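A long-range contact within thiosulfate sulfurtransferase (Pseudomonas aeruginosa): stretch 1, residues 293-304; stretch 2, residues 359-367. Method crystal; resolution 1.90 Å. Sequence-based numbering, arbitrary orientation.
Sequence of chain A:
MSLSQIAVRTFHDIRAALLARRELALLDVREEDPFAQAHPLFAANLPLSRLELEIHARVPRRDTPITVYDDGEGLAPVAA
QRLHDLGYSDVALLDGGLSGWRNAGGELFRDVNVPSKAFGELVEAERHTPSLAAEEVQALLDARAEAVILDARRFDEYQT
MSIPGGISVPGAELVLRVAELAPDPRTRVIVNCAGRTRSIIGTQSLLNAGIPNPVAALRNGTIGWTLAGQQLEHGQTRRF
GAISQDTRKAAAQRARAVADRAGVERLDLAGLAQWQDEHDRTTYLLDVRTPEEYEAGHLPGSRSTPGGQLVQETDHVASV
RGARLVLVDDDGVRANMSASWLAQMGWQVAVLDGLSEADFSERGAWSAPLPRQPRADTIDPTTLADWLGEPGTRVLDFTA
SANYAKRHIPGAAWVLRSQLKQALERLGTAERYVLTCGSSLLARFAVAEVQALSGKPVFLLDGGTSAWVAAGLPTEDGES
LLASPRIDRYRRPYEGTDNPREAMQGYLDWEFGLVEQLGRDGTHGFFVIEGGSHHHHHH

Stretch 1, residues 293-304: EYEAGHLPGSRS
Stretch 2, residues 359-367: DFSERGAWS

Stretch 1 enters as the last turn of a helix (E293 to A296), breaks at G297 (phi/psi 168/128), runs extended through H298 (-148/165) and L299 (-69/138), makes a type II turn from L299 to S302, and leaves as a strand at R303 and S304. Stretch 2 has no regular helix or strand; it bends at F360 (-91/63) and is largely extended from E362 onward, except at G364 (99/-178). From E295 to H298 the two run antiparallel, with E295 beside G364 (CA to CA 4.2 Å) and H298 beside F360 (4.0 Å); the turn then brings R303 back beside W366 (6.1 Å). A single antiparallel bridge pairs H298 with E362: H298 N donates to E362 O (2.7 Å) and E362 N to H298 O (2.9 Å). G364 N donates almost linearly to E295 O (2.9 Å). At G297 a CB would lie 2.7 Å from R363 NH1 and 2.8 Å from F360 O; the backbone angles of G301 and G364 themselves call for glycine.

Buried H298 (chi1 p, chi2 80°) suits its site because both ring nitrogens find partners: ND1 bonds weakly to L299 O and NE2 to G364 O (both 3.3 Å). Water 1 links H298 NE2 with E362 OE2 (both 3.1 Å). E362, t at chi1 and chi2, points toward stretch 1, long enough for water 3 to join its OE2 (2.9 Å) to S302 O (2.8 Å). R363 (chi1 m) brings NH1 to A296 O, a weak bond of 3.0 Å.

Within the 849 Å² buried, L299 (m, p) lays CD1 over the F360 (m) face, 3.7 Å from the ring centroid. Flat W366 (t, chi2 62°) gives extended R303 (t, t, t) a surface, CG lying 3.8 Å from the six-membered ring centroid. Y294 (t) sets CE2 3.9 Å from W366 CB, while its OH donates to S302 O (2.7 Å), tying helix to turn.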

ATOM      1  N   GLU A 293       7.873   2.795  16.743  1.00 19.09           N
ATOM      2  CA  GLU A 293       9.319   2.657  16.851  1.00 19.78           C
ATOM      3  C   GLU A 293      10.005   3.567  15.840  1.00 19.83           C
ATOM      4  O   GLU A 293      10.976   4.249  16.161  1.00 18.59           O
ATOM      5  CB  GLU A 293       9.721   1.207  16.597  1.00 18.80           C
ATOM      6  CG  GLU A 293       9.327   0.264  17.712  1.00 19.30           C
ATOM      7  CD  GLU A 293       9.481  -1.184  17.312  1.00 19.79           C
ATOM      8  OE1 GLU A 293       8.633  -1.675  16.538  1.00 18.84           O
ATOM      9  OE2 GLU A 293      10.456  -1.823  17.761  1.00 19.86           O
ATOM     10  N   TYR A 294       9.488   3.569  14.617  1.00 18.48           N
ATOM     11  CA  TYR A 294      10.035   4.396  13.552  1.00 20.44           C
ATOM     12  C   TYR A 294      10.070   5.866  13.979  1.00 20.42           C
ATOM     13  O   TYR A 294      11.118   6.509  13.925  1.00 19.33           O
ATOM     14  CB  TYR A 294       9.185   4.254  12.286  1.00 20.37           C
ATOM     15  CG  TYR A 294       9.631   5.143  11.143  1.00 22.38           C
ATOM     16  CD1 TYR A 294      10.666   4.753  10.293  1.00 22.40           C
ATOM     17  CD2 TYR A 294       9.033   6.387  10.929  1.00 21.80           C
ATOM     18  CE1 TYR A 294      11.096   5.584   9.251  1.00 22.94           C
ATOM     19  CE2 TYR A 294       9.457   7.226   9.894  1.00 21.59           C
ATOM     20  CZ  TYR A 294      10.488   6.817   9.062  1.00 23.04           C
ATOM     21  OH  TYR A 294      10.909   7.639   8.041  1.00 20.89           O
ATOM     22  N   GLU A 295       8.925   6.391  14.405  1.00 21.78           N
ATOM     23  CA  GLU A 295       8.843   7.788  14.822  1.00 24.50           C
ATOM     24  C   GLU A 295       9.704   8.097  16.041  1.00 24.32           C
ATOM     25  O   GLU A 295      10.158   9.230  16.214  1.00 24.17           O
ATOM     26  CB  GLU A 295       7.381   8.179  15.075  1.00 26.46           C
ATOM     27  CG  GLU A 295       6.592   8.398  13.779  1.00 30.68           C
ATOM     28  CD  GLU A 295       5.114   8.673  14.006  1.00 34.64           C
ATOM     29  OE1 GLU A 295       4.785   9.531  14.853  1.00 37.67           O
ATOM     30  OE2 GLU A 295       4.278   8.038  13.325  1.00 36.57           O
ATOM     31  N   ALA A 296       9.941   7.089  16.877  1.00 23.70           N
ATOM     32  CA  ALA A 296      10.769   7.271  18.066  1.00 24.69           C
ATOM     33  C   ALA A 296      12.224   7.490  17.657  1.00 25.61           C
ATOM     34  O   ALA A 296      12.994   8.129  18.374  1.00 25.83           O
ATOM     35  CB  ALA A 296      10.659   6.050  18.974  1.00 25.20           C
ATOM     36  N   GLY A 297      12.590   6.955  16.495  1.00 23.46           N
ATOM     37  CA  GLY A 297      13.945   7.093  15.995  1.00 23.66           C
ATOM     38  C   GLY A 297      14.191   6.165  14.819  1.00 22.91           C
ATOM     39  O   GLY A 297      13.943   4.964  14.915  1.00 21.98           O
ATOM     40  N   HIS A 298      14.682   6.715  13.712  1.00 22.49           N
ATOM     41  CA  HIS A 298      14.941   5.916  12.519  1.00 23.34           C
ATOM     42  C   HIS A 298      16.126   6.443  11.721  1.00 24.58           C
ATOM     43  O   HIS A 298      16.573   7.571  11.930  1.00 23.44           O
ATOM     44  CB  HIS A 298      13.688   5.886  11.638  1.00 23.55           C
ATOM     45  CG  HIS A 298      13.185   7.242  11.247  1.00 21.58           C
ATOM     46  ND1 HIS A 298      13.739   7.978  10.221  1.00 22.76           N
ATOM     47  CD2 HIS A 298      12.172   7.992  11.741  1.00 19.25           C
ATOM     48  CE1 HIS A 298      13.087   9.121  10.099  1.00 20.50           C
ATOM     49  NE2 HIS A 298      12.132   9.154  11.010  1.00 23.04           N
ATOM     50  N   LEU A 299      16.631   5.618  10.807  1.00 23.70           N
ATOM     51  CA  LEU A 299      17.770   6.005   9.983  1.00 24.23           C
ATOM     52  C   LEU A 299      17.409   7.093   8.989  1.00 24.35           C
ATOM     53  O   LEU A 299      16.347   7.054   8.369  1.00 22.30           O
ATOM     54  CB  LEU A 299      18.322   4.802   9.211  1.00 25.34           C
ATOM     55  CG  LEU A 299      19.417   3.966   9.874  1.00 26.52           C
ATOM     56  CD1 LEU A 299      18.883   3.283  11.122  1.00 27.76           C
ATOM     57  CD2 LEU A 299      19.918   2.938   8.879  1.00 27.37           C
ATOM     58  N   PRO A 300      18.294   8.086   8.823  1.00 25.34           N
ATOM     59  CA  PRO A 300      18.008   9.163   7.874  1.00 24.29           C
ATOM     60  C   PRO A 300      17.823   8.573   6.481  1.00 22.91           C
ATOM     61  O   PRO A 300      18.581   7.693   6.068  1.00 22.55           O
ATOM     62  CB  PRO A 300      19.255  10.041   7.963  1.00 26.10           C
ATOM     63  CG  PRO A 300      19.691   9.853   9.388  1.00 26.99           C
ATOM     64  CD  PRO A 300      19.533   8.360   9.574  1.00 26.88           C
ATOM     65  N   GLY A 301      16.804   9.042   5.769  1.00 21.71           N
ATOM     66  CA  GLY A 301      16.562   8.551   4.425  1.00 22.58           C
ATOM     67  C   GLY A 301      15.689   7.314   4.344  1.00 21.35           C
ATOM     68  O   GLY A 301      15.309   6.900   3.249  1.00 23.17           O
ATOM     69  N   SER A 302      15.366   6.718   5.489  1.00 21.06           N
ATOM     70  CA  SER A 302      14.533   5.523   5.489  1.00 18.01           C
ATOM     71  C   SER A 302      13.052   5.873   5.566  1.00 17.48           C
ATOM     72  O   SER A 302      12.670   6.904   6.122  1.00 17.59           O
ATOM     73  CB  SER A 302      14.919   4.593   6.649  1.00 16.40           C
ATOM     74  OG  SER A 302      14.639   5.170   7.914  1.00 17.88           O
ATOM     75  N   ARG A 303      12.227   5.012   4.979  1.00 18.62           N
ATOM     76  CA  ARG A 303      10.780   5.191   4.962  1.00 18.97           C
ATOM     77  C   ARG A 303      10.166   4.141   5.880  1.00 18.48           C
ATOM     78  O   ARG A 303      10.698   3.038   6.007  1.00 19.85           O
ATOM     79  CB  ARG A 303      10.243   5.012   3.537  1.00 18.64           C
ATOM     80  CG  ARG A 303       8.720   5.066   3.426  1.00 19.85           C
ATOM     81  CD  ARG A 303       8.233   4.920   1.983  1.00 20.95           C
ATOM     82  NE  ARG A 303       6.778   5.026   1.910  1.00 22.15           N
ATOM     83  CZ  ARG A 303       6.071   5.108   0.786  1.00 24.20           C
ATOM     84  NH1 ARG A 303       6.673   5.096  -0.398  1.00 23.69           N
ATOM     85  NH2 ARG A 303       4.752   5.211   0.850  1.00 22.46           N
ATOM     86  N   SER A 304       9.056   4.479   6.524  1.00 18.52           N
ATOM     87  CA  SER A 304       8.400   3.534   7.419  1.00 18.02           C
ATOM     88  C   SER A 304       7.485   2.603   6.642  1.00 17.11           C
ATOM     89  O   SER A 304       6.488   3.037   6.066  1.00 16.38           O
ATOM     90  CB  SER A 304       7.581   4.272   8.480  1.00 19.47           C
ATOM     91  OG  SER A 304       6.921   3.350   9.334  1.00 18.79           O
ATOM     92  N   ASP A 359      22.482   5.074  15.294  1.00 31.94           N
ATOM     93  CA  ASP A 359      22.117   5.211  13.885  1.00 31.97           C
ATOM     94  C   ASP A 359      20.652   5.597  13.663  1.00 31.42           C
ATOM     95  O   ASP A 359      20.292   6.105  12.603  1.00 31.05           O
ATOM     96  CB  ASP A 359      22.432   3.912  13.135  1.00 31.19           C
ATOM     97  CG  ASP A 359      23.912   3.575  13.152  1.00 31.30           C
ATOM     98  OD1 ASP A 359      24.723   4.443  12.766  1.00 33.07           O
ATOM     99  OD2 ASP A 359      24.265   2.447  13.549  1.00 29.35           O
ATOM    100  N   PHE A 360      19.812   5.347  14.662  1.00 31.17           N
ATOM    101  CA  PHE A 360      18.393   5.687  14.584  1.00 32.41           C
ATOM    102  C   PHE A 360      18.251   7.100  15.142  1.00 32.05           C
ATOM    103  O   PHE A 360      17.579   7.325  16.148  1.00 32.06           O
ATOM    104  CB  PHE A 360      17.581   4.692  15.416  1.00 33.13           C
ATOM    105  CG  PHE A 360      17.632   3.282  14.894  1.00 35.19           C
ATOM    106  CD1 PHE A 360      16.622   2.792  14.073  1.00 35.24           C
ATOM    107  CD2 PHE A 360      18.708   2.450  15.196  1.00 35.68           C
ATOM    108  CE1 PHE A 360      16.682   1.496  13.561  1.00 35.98           C
ATOM    109  CE2 PHE A 360      18.777   1.154  14.688  1.00 35.70           C
ATOM    110  CZ  PHE A 360      17.762   0.677  13.869  1.00 35.73           C
ATOM    111  N   SER A 361      18.894   8.046  14.462  1.00 31.91           N
ATOM    112  CA  SER A 361      18.917   9.443  14.877  1.00 31.88           C
ATOM    113  C   SER A 361      17.749  10.333  14.455  1.00 32.26           C
ATOM    114  O   SER A 361      17.373  11.247  15.189  1.00 32.14           O
ATOM    115  CB  SER A 361      20.228  10.073  14.403  1.00 31.88           C
ATOM    116  OG  SER A 361      20.423   9.857  13.013  1.00 32.42           O
ATOM    117  N   GLU A 362      17.182  10.077  13.281  1.00 30.56           N
ATOM    118  CA  GLU A 362      16.074  10.886  12.778  1.00 30.38           C
ATOM    119  C   GLU A 362      14.768  10.536  13.491  1.00 30.51           C
ATOM    120  O   GLU A 362      14.433   9.363  13.651  1.00 29.11           O
ATOM    121  CB  GLU A 362      15.945  10.679  11.267  1.00 31.72           C
ATOM    122  CG  GLU A 362      15.111  11.721  10.550  1.00 32.95           C
ATOM    123  CD  GLU A 362      15.172  11.561   9.042  1.00 34.70           C
ATOM    124  OE1 GLU A 362      16.275  11.711   8.476  1.00 35.52           O
ATOM    125  OE2 GLU A 362      14.124  11.278   8.425  1.00 34.94           O
ATOM    126  N   ARG A 363      14.022  11.555  13.907  1.00 29.67           N
ATOM    127  CA  ARG A 363      12.781  11.325  14.636  1.00 30.77           C
ATOM    128  C   ARG A 363      11.543  11.945  14.001  1.00 29.46           C
ATOM    129  O   ARG A 363      11.631  12.910  13.244  1.00 30.46           O
ATOM    130  CB  ARG A 363      12.943  11.836  16.070  1.00 34.28           C
ATOM    131  CG  ARG A 363      14.280  11.429  16.669  1.00 38.75           C
ATOM    132  CD  ARG A 363      14.406  11.746  18.147  1.00 42.29           C
ATOM    133  NE  ARG A 363      15.769  11.492  18.616  1.00 46.33           N
ATOM    134  CZ  ARG A 363      16.379  10.311  18.556  1.00 48.28           C
ATOM    135  NH1 ARG A 363      15.752   9.256  18.048  1.00 48.76           N
ATOM    136  NH2 ARG A 363      17.625  10.184  18.991  1.00 48.78           N
ATOM    137  N   GLY A 364      10.385  11.377  14.321  1.00 27.70           N
ATOM    138  CA  GLY A 364       9.137  11.883  13.780  1.00 26.97           C
ATOM    139  C   GLY A 364       8.624  11.087  12.597  1.00 25.05           C
ATOM    140  O   GLY A 364       9.220  10.086  12.193  1.00 23.13           O
ATOM    141  N   ALA A 365       7.509  11.539  12.037  1.00 24.85           N
ATOM    142  CA  ALA A 365       6.895  10.877  10.895  1.00 24.90           C
ATOM    143  C   ALA A 365       7.745  11.039   9.639  1.00 25.13           C
ATOM    144  O   ALA A 365       8.546  11.969   9.531  1.00 24.61           O
ATOM    145  CB  ALA A 365       5.505  11.442  10.659  1.00 24.06           C
ATOM    146  N   TRP A 366       7.567  10.121   8.693  1.00 26.80           N
ATOM    147  CA  TRP A 366       8.305  10.161   7.435  1.00 26.69           C
ATOM    148  C   TRP A 366       7.867  11.368   6.610  1.00 26.88           C
ATOM    149  O   TRP A 366       6.677  11.658   6.504  1.00 24.92           O
ATOM    150  CB  TRP A 366       8.046   8.878   6.636  1.00 29.60           C
ATOM    151  CG  TRP A 366       8.689   8.849   5.274  1.00 33.10           C
ATOM    152  CD1 TRP A 366      10.025   8.898   4.994  1.00 33.51           C
ATOM    153  CD2 TRP A 366       8.018   8.736   4.011  1.00 33.75           C
ATOM    154  NE1 TRP A 366      10.230   8.820   3.636  1.00 33.67           N
ATOM    155  CE2 TRP A 366       9.016   8.720   3.009  1.00 34.47           C
ATOM    156  CE3 TRP A 366       6.673   8.647   3.629  1.00 35.19           C
ATOM    157  CZ2 TRP A 366       8.709   8.614   1.646  1.00 35.29           C
ATOM    158  CZ3 TRP A 366       6.367   8.543   2.273  1.00 35.25           C
ATOM    159  CH2 TRP A 366       7.383   8.528   1.298  1.00 35.83           C
ATOM    160  N   SER A 367       8.833  12.076   6.032  1.00 26.96           N
ATOM    161  CA  SER A 367       8.523  13.233   5.203  1.00 25.64           C
ATOM    162  C   SER A 367       8.772  12.858   3.746  1.00 23.96           C
ATOM    163  O   SER A 367       9.918  12.791   3.294  1.00 24.82           O
ATOM    164  CB  SER A 367       9.398  14.424   5.596  1.00 27.23           C
ATOM    165  OG  SER A 367       9.048  15.567   4.838  1.00 29.86           O
TER
HETATM  166  O   HOH W   1      11.395  11.940   9.820  1.00 26.53           O
HETATM  167  O   HOH W   2      12.695   7.969   2.152  1.00 24.80           O
HETATM  168  O   HOH W   3      13.667   9.468   6.151  1.00 24.94           O
HETATM  169  O   HOH W   4      16.011  11.973   5.970  1.00 25.88           O